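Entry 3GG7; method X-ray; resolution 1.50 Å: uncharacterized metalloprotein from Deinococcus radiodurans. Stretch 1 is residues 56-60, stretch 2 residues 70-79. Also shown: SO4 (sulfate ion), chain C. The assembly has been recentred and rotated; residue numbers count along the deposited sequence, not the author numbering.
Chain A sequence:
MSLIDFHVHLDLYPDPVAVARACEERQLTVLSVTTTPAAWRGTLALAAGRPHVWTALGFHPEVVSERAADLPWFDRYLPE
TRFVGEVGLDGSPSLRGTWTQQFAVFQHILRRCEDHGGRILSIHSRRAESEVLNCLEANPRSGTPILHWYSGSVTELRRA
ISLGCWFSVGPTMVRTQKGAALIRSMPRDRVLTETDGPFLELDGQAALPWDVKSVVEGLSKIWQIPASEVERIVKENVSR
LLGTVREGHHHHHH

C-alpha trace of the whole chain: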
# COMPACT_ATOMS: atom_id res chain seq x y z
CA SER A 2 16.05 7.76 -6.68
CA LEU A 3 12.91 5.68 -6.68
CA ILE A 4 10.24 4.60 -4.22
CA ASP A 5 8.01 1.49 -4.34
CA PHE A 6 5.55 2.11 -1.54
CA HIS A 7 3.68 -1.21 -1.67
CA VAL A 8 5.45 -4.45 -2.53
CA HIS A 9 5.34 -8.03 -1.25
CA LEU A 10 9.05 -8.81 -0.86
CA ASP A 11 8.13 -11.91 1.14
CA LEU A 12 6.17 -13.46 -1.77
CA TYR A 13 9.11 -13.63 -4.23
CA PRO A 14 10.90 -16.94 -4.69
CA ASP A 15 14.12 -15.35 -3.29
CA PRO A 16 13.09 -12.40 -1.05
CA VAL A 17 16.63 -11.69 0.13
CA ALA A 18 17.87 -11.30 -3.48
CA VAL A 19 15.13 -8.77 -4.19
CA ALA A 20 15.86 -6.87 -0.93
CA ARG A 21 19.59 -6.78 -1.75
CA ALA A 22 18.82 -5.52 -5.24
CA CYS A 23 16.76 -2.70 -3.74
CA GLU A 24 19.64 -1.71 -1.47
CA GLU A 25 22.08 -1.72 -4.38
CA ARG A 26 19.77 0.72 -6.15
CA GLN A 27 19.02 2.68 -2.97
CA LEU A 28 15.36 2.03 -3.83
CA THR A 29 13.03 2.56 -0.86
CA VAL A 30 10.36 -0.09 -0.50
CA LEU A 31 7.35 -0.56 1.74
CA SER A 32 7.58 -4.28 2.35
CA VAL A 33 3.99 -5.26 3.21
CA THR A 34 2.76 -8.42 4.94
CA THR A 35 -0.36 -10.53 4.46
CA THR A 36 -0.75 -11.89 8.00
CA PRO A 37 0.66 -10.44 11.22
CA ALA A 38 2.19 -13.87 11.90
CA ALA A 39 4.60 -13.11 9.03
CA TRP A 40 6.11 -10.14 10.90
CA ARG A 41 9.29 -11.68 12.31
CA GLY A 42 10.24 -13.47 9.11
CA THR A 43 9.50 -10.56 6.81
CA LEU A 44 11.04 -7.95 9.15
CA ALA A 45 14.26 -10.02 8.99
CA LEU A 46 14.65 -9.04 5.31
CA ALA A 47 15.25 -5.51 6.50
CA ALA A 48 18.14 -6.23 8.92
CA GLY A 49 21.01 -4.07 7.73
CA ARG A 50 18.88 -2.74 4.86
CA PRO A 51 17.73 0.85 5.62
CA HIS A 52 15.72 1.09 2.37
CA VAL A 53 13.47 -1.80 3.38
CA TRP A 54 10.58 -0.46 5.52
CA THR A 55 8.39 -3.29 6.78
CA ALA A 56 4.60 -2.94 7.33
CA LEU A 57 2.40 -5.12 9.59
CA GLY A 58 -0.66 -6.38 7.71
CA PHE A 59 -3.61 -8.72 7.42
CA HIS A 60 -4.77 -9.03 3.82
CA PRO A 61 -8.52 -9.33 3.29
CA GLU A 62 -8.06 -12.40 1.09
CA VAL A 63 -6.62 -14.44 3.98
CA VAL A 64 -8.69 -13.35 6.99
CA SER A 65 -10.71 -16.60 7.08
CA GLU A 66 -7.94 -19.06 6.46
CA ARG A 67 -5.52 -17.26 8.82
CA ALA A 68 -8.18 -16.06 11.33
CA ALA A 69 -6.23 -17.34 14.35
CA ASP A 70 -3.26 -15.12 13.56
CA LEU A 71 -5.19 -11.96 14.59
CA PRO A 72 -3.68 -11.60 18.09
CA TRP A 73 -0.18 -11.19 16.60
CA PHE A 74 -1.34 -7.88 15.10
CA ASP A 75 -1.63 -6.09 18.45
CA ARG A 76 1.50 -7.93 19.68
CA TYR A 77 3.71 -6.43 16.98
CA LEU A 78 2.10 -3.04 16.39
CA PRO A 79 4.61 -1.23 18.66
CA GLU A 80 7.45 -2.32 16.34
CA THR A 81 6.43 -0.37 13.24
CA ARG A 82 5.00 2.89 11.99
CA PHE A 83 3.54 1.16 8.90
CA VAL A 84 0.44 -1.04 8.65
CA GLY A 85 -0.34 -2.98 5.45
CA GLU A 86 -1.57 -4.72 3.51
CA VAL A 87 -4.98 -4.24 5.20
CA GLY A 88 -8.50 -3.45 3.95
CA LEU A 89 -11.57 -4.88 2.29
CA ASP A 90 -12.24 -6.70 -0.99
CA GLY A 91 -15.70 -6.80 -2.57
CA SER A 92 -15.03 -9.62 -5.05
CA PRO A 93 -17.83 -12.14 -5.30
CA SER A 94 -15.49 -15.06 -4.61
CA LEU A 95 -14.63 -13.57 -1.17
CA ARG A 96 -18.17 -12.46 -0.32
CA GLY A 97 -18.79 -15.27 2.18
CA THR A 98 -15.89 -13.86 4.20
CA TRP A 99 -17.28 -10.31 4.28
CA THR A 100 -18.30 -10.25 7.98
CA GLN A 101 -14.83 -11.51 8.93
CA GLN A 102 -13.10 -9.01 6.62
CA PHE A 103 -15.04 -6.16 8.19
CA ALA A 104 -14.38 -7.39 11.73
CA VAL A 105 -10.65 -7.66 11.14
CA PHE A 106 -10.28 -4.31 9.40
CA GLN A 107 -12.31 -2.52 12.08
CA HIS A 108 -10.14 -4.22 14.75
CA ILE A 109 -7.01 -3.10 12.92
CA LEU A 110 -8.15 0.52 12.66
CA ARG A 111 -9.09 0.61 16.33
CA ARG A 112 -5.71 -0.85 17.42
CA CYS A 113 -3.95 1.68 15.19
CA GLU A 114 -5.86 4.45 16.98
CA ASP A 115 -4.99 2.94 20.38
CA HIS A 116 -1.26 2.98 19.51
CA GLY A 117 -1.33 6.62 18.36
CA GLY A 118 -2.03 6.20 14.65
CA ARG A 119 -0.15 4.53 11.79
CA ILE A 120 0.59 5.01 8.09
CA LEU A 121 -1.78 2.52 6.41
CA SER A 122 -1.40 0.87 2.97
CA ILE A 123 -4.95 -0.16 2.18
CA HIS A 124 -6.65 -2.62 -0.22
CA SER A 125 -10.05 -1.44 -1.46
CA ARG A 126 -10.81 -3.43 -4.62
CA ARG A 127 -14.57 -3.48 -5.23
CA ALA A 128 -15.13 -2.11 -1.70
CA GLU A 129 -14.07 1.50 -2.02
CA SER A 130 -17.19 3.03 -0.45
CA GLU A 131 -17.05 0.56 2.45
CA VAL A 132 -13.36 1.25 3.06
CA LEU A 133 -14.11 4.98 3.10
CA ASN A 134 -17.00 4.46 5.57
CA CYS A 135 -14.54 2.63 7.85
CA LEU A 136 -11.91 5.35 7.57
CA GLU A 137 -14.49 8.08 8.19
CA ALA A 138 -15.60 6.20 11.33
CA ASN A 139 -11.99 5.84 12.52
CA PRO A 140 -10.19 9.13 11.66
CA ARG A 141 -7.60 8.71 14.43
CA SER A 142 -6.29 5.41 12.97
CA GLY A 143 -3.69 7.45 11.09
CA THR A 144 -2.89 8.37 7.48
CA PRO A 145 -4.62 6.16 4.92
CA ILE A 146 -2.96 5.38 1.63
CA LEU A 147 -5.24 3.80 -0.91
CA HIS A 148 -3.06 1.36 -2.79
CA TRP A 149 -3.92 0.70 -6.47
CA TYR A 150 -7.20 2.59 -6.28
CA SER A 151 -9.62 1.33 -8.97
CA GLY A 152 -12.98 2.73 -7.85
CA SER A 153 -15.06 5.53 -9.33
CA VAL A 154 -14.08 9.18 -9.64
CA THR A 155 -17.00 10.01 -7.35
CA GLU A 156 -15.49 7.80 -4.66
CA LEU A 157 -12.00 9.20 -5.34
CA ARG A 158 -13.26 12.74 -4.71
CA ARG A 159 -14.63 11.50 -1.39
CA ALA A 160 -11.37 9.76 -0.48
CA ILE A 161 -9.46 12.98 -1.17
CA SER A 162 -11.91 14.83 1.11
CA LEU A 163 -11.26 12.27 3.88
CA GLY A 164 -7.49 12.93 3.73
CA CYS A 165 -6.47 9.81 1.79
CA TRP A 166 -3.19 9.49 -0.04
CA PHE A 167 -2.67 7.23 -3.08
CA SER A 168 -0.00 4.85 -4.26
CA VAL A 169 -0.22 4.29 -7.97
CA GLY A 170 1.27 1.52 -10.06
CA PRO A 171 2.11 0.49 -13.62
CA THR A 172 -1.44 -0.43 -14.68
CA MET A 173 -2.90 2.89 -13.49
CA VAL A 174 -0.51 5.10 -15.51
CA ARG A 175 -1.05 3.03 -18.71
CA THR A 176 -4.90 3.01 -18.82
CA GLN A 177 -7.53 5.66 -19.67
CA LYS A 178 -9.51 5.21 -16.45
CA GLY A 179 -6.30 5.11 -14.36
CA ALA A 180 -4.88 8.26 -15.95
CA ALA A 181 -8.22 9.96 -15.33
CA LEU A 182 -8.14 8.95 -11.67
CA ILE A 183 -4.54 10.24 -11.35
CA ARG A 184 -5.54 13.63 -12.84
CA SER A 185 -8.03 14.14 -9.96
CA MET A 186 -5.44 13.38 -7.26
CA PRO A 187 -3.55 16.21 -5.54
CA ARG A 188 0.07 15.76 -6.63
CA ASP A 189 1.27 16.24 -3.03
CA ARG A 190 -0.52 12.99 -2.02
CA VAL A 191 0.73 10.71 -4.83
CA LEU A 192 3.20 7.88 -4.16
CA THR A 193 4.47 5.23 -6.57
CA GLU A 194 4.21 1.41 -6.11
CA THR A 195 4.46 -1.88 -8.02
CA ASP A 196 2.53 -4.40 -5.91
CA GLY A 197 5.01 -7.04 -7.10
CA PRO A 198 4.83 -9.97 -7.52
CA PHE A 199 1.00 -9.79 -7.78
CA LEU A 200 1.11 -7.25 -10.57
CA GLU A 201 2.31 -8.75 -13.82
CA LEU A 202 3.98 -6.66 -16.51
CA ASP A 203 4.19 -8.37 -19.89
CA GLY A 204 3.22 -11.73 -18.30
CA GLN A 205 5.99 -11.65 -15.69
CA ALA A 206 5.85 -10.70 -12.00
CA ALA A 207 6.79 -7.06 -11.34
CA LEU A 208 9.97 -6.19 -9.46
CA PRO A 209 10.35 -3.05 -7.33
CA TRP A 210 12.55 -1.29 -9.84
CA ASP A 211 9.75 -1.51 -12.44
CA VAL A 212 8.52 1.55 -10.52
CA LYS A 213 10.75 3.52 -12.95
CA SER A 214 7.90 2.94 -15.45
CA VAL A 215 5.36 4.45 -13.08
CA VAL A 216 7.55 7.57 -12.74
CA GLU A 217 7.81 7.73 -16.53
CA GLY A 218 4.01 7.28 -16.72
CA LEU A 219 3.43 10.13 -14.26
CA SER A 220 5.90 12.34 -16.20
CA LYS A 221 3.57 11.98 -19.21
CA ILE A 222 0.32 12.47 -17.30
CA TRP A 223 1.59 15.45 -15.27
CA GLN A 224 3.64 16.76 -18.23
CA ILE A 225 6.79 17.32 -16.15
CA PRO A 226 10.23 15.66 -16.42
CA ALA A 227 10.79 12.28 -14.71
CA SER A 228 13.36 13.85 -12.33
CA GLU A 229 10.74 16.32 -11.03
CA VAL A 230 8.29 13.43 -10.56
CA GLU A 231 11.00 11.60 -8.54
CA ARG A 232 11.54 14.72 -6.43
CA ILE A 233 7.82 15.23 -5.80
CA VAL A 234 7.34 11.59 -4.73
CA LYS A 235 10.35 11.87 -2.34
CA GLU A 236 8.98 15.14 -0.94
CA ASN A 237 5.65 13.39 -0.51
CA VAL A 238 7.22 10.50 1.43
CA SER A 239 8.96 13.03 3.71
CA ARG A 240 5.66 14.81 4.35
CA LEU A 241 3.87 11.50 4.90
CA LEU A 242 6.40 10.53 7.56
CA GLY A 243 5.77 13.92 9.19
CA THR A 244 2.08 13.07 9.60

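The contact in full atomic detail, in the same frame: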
# COMPACT_ATOMS: atom_id res chain seq x y z
N ALA A 56 5.96 -3.27 6.86
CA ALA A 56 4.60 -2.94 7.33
C ALA A 56 3.92 -4.23 7.84
O ALA A 56 4.20 -5.34 7.33
CB ALA A 56 3.79 -2.31 6.20
N LEU A 57 3.09 -4.07 8.87
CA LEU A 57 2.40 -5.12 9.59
C LEU A 57 0.97 -5.16 9.05
O LEU A 57 0.22 -4.19 9.17
CB LEU A 57 2.42 -4.82 11.08
CG LEU A 57 1.69 -5.81 11.96
CD1 LEU A 57 2.44 -7.11 12.01
CD2 LEU A 57 1.59 -5.20 13.38
N GLY A 58 0.58 -6.30 8.47
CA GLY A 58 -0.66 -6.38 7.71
C GLY A 58 -1.54 -7.56 8.05
O GLY A 58 -1.19 -8.41 8.89
N PHE A 59 -2.70 -7.57 7.41
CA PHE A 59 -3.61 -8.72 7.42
C PHE A 59 -4.51 -8.55 6.20
O PHE A 59 -5.42 -7.73 6.18
CB PHE A 59 -4.44 -8.75 8.69
CG PHE A 59 -4.89 -10.12 9.11
CD1 PHE A 59 -4.95 -11.19 8.22
CD2 PHE A 59 -5.28 -10.33 10.39
CE1 PHE A 59 -5.38 -12.45 8.65
CE2 PHE A 59 -5.69 -11.59 10.82
CZ PHE A 59 -5.75 -12.64 9.94
N HIS A 60 -4.17 -9.26 5.14
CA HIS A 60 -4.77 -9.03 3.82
C HIS A 60 -6.19 -9.59 3.81
O HIS A 60 -6.44 -10.70 4.30
CB HIS A 60 -3.89 -9.74 2.79
CG HIS A 60 -4.20 -9.40 1.37
ND1 HIS A 60 -5.39 -9.74 0.77
CD2 HIS A 60 -3.45 -8.79 0.42
CE1 HIS A 60 -5.36 -9.36 -0.50
NE2 HIS A 60 -4.20 -8.77 -0.73
N ASP A 70 -4.46 -15.95 13.44
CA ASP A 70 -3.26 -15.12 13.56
C ASP A 70 -3.56 -13.71 14.10
O ASP A 70 -2.63 -12.96 14.42
CB ASP A 70 -2.60 -14.93 12.18
CG ASP A 70 -2.02 -16.20 11.59
OD1 ASP A 70 -1.92 -17.27 12.26
OD2 ASP A 70 -1.66 -16.12 10.37
N LEU A 71 -4.84 -13.34 14.21
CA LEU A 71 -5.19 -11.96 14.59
C LEU A 71 -4.48 -11.40 15.83
O LEU A 71 -4.01 -10.27 15.79
CB LEU A 71 -6.70 -11.77 14.71
CG LEU A 71 -7.15 -10.32 14.90
CD1 LEU A 71 -6.71 -9.43 13.72
CD2 LEU A 71 -8.66 -10.31 15.03
N PRO A 72 -4.35 -12.18 16.91
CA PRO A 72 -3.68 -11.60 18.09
C PRO A 72 -2.23 -11.13 17.91
O PRO A 72 -1.74 -10.31 18.69
CB PRO A 72 -3.74 -12.73 19.12
CG PRO A 72 -4.78 -13.64 18.64
CD PRO A 72 -4.86 -13.53 17.17
N TRP A 73 -1.53 -11.63 16.88
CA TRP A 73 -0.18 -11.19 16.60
C TRP A 73 -0.15 -9.74 16.07
O TRP A 73 0.87 -9.09 16.13
CB TRP A 73 0.49 -12.17 15.64
CG TRP A 73 1.03 -13.38 16.39
CD1 TRP A 73 2.27 -13.49 16.92
CD2 TRP A 73 0.33 -14.59 16.74
NE1 TRP A 73 2.42 -14.71 17.55
CE2 TRP A 73 1.24 -15.39 17.46
CE3 TRP A 73 -0.96 -15.07 16.52
CZ2 TRP A 73 0.89 -16.65 17.96
CZ3 TRP A 73 -1.30 -16.33 17.03
CH2 TRP A 73 -0.36 -17.10 17.74
N PHE A 74 -1.29 -9.26 15.58
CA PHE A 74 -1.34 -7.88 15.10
C PHE A 74 -1.06 -6.92 16.26
O PHE A 74 -0.14 -6.12 16.18
CB PHE A 74 -2.66 -7.52 14.38
CG PHE A 74 -2.63 -6.18 13.76
CD1 PHE A 74 -2.04 -5.98 12.52
CD2 PHE A 74 -3.12 -5.08 14.44
CE1 PHE A 74 -1.97 -4.70 11.97
CE2 PHE A 74 -3.05 -3.82 13.89
CZ PHE A 74 -2.48 -3.64 12.67
N ASP A 75 -1.87 -6.99 17.32
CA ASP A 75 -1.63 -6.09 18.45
C ASP A 75 -0.26 -6.32 19.08
O ASP A 75 0.39 -5.35 19.50
CB ASP A 75 -2.72 -6.16 19.50
CG ASP A 75 -2.61 -5.01 20.53
OD1 ASP A 75 -2.85 -3.83 20.16
OD2 ASP A 75 -2.24 -5.29 21.69
N ARG A 76 0.20 -7.58 19.11
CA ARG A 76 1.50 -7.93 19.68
C ARG A 76 2.61 -7.11 19.05
O ARG A 76 3.50 -6.61 19.75
CB ARG A 76 1.80 -9.43 19.53
CG ARG A 76 3.14 -9.88 20.12
CD ARG A 76 3.26 -11.39 20.08
NE ARG A 76 4.54 -11.90 20.57
CZ ARG A 76 4.84 -12.13 21.85
NH1 ARG A 76 3.95 -11.86 22.81
NH2 ARG A 76 6.04 -12.61 22.18
N TYR A 77 2.60 -7.02 17.71
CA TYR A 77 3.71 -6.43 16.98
C TYR A 77 3.55 -4.98 16.59
O TYR A 77 4.52 -4.36 16.18
CB TYR A 77 3.96 -7.24 15.71
CG TYR A 77 4.37 -8.69 15.92
CD1 TYR A 77 5.27 -9.07 16.91
CD2 TYR A 77 3.87 -9.66 15.10
CE1 TYR A 77 5.67 -10.41 17.03
CE2 TYR A 77 4.25 -10.98 15.20
CZ TYR A 77 5.16 -11.35 16.18
OH TYR A 77 5.52 -12.68 16.23
N LEU A 78 2.36 -4.42 16.77
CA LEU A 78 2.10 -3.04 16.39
C LEU A 78 3.11 -2.02 16.93
O LEU A 78 3.47 -1.11 16.22
CB LEU A 78 0.66 -2.67 16.73
CG LEU A 78 -0.02 -1.47 16.07
CD1 LEU A 78 0.21 -1.41 14.55
CD2 LEU A 78 -1.50 -1.56 16.44
N PRO A 79 3.62 -2.20 18.16
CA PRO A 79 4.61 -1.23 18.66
C PRO A 79 5.93 -1.20 17.89
O PRO A 79 6.72 -0.23 18.02
CB PRO A 79 4.86 -1.71 20.09
CG PRO A 79 3.62 -2.39 20.47
CD PRO A 79 3.20 -3.13 19.22
S SO4 C . 7.82 -13.15 19.14
O1 SO4 C . 7.95 -11.75 19.51
O2 SO4 C . 8.85 -13.50 18.15
O3 SO4 C . 8.02 -14.00 20.33
O4 SO4 C . 6.47 -13.34 18.62

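Packing of residues 56-60 against residues 70-79, which include a short helix running into a 3-10 segment, in the uncharacterized metalloprotein from Deinococcus radiodurans. The contact is small, burying 339 Å² over both sides, and it rests on shape: no hydrogen bond crosses it. Two side chains of the first stretch, Leu57 and Phe59, point toward the second and act as its bumps, while Gly58 between them has no side chain to offer.

Leu57 is the main bump. With chi1 in t and chi2 in p, it sends CD2 into a hollow lined by Phe74, Tyr77 and Leu78. The wall on one side is the Phe74 ring: Leu57 CD2 lies over its face, 4.2 Å from the ring centroid and 27° off the normal, a CH-pi contact, and Leu57 CG comes within 3.8 Å of Phe74 CD1. The floor is backbone. Leu57 CD2 sits 3.4 Å from Phe74 O and 3.6 Å from Leu78 N, two atoms that already face each other in a weak hydrogen bond within the helical turn (Leu78 N to Phe74 O, 3.1 Å). The methyl therefore packs against polar atoms without itself supplying a polar partner. Leu57 CD2 also touches Tyr77 CB at 3.9 Å and, more loosely, Leu78 CD1 at 4.2 Å. The other methyl, Leu57 CD1, lies at the edge of the Tyr77 ring, near its plane, so the two branches meet different aromatic surfaces.

Phe74 reaches this site although its CA-to-CB bond points sideways; its chi1 of -173° (t) brings the ring nearer the first stretch. The ring edge passes the backbone at Gly58, where Phe74 CD1 is 4.5 Å from Gly58 O.

Phe59 forms the second bump, near the start of the helix. Its CD2 meets Leu71 CD1 at 3.7 Å, with the methyl at the ring edge, near the ring plane, rather than over a face. Asp70 adds a looser border, its C atom 4.4 Å from Phe59 CE2; both Asp70 carboxylate oxygens are hydrogen-bonded elsewhere in the structure.

Beyond the contact, the end of the Tyr77 side chain leads away to a sulfate ion, probably from the crystallisation liquor. Tyr77 OH donates to SO4 O4 at 2.7 Å, and the same oxygen accepts from Arg76 NE at 3.1 Å; Arg76 NH2 adds a bond to SO4 O3 at 3.0 Å. Tyr77 thus contributes CB and a ring edge to the Leu57 pocket while its hydroxyl, with the Arg76 guanidinium, binds the anion.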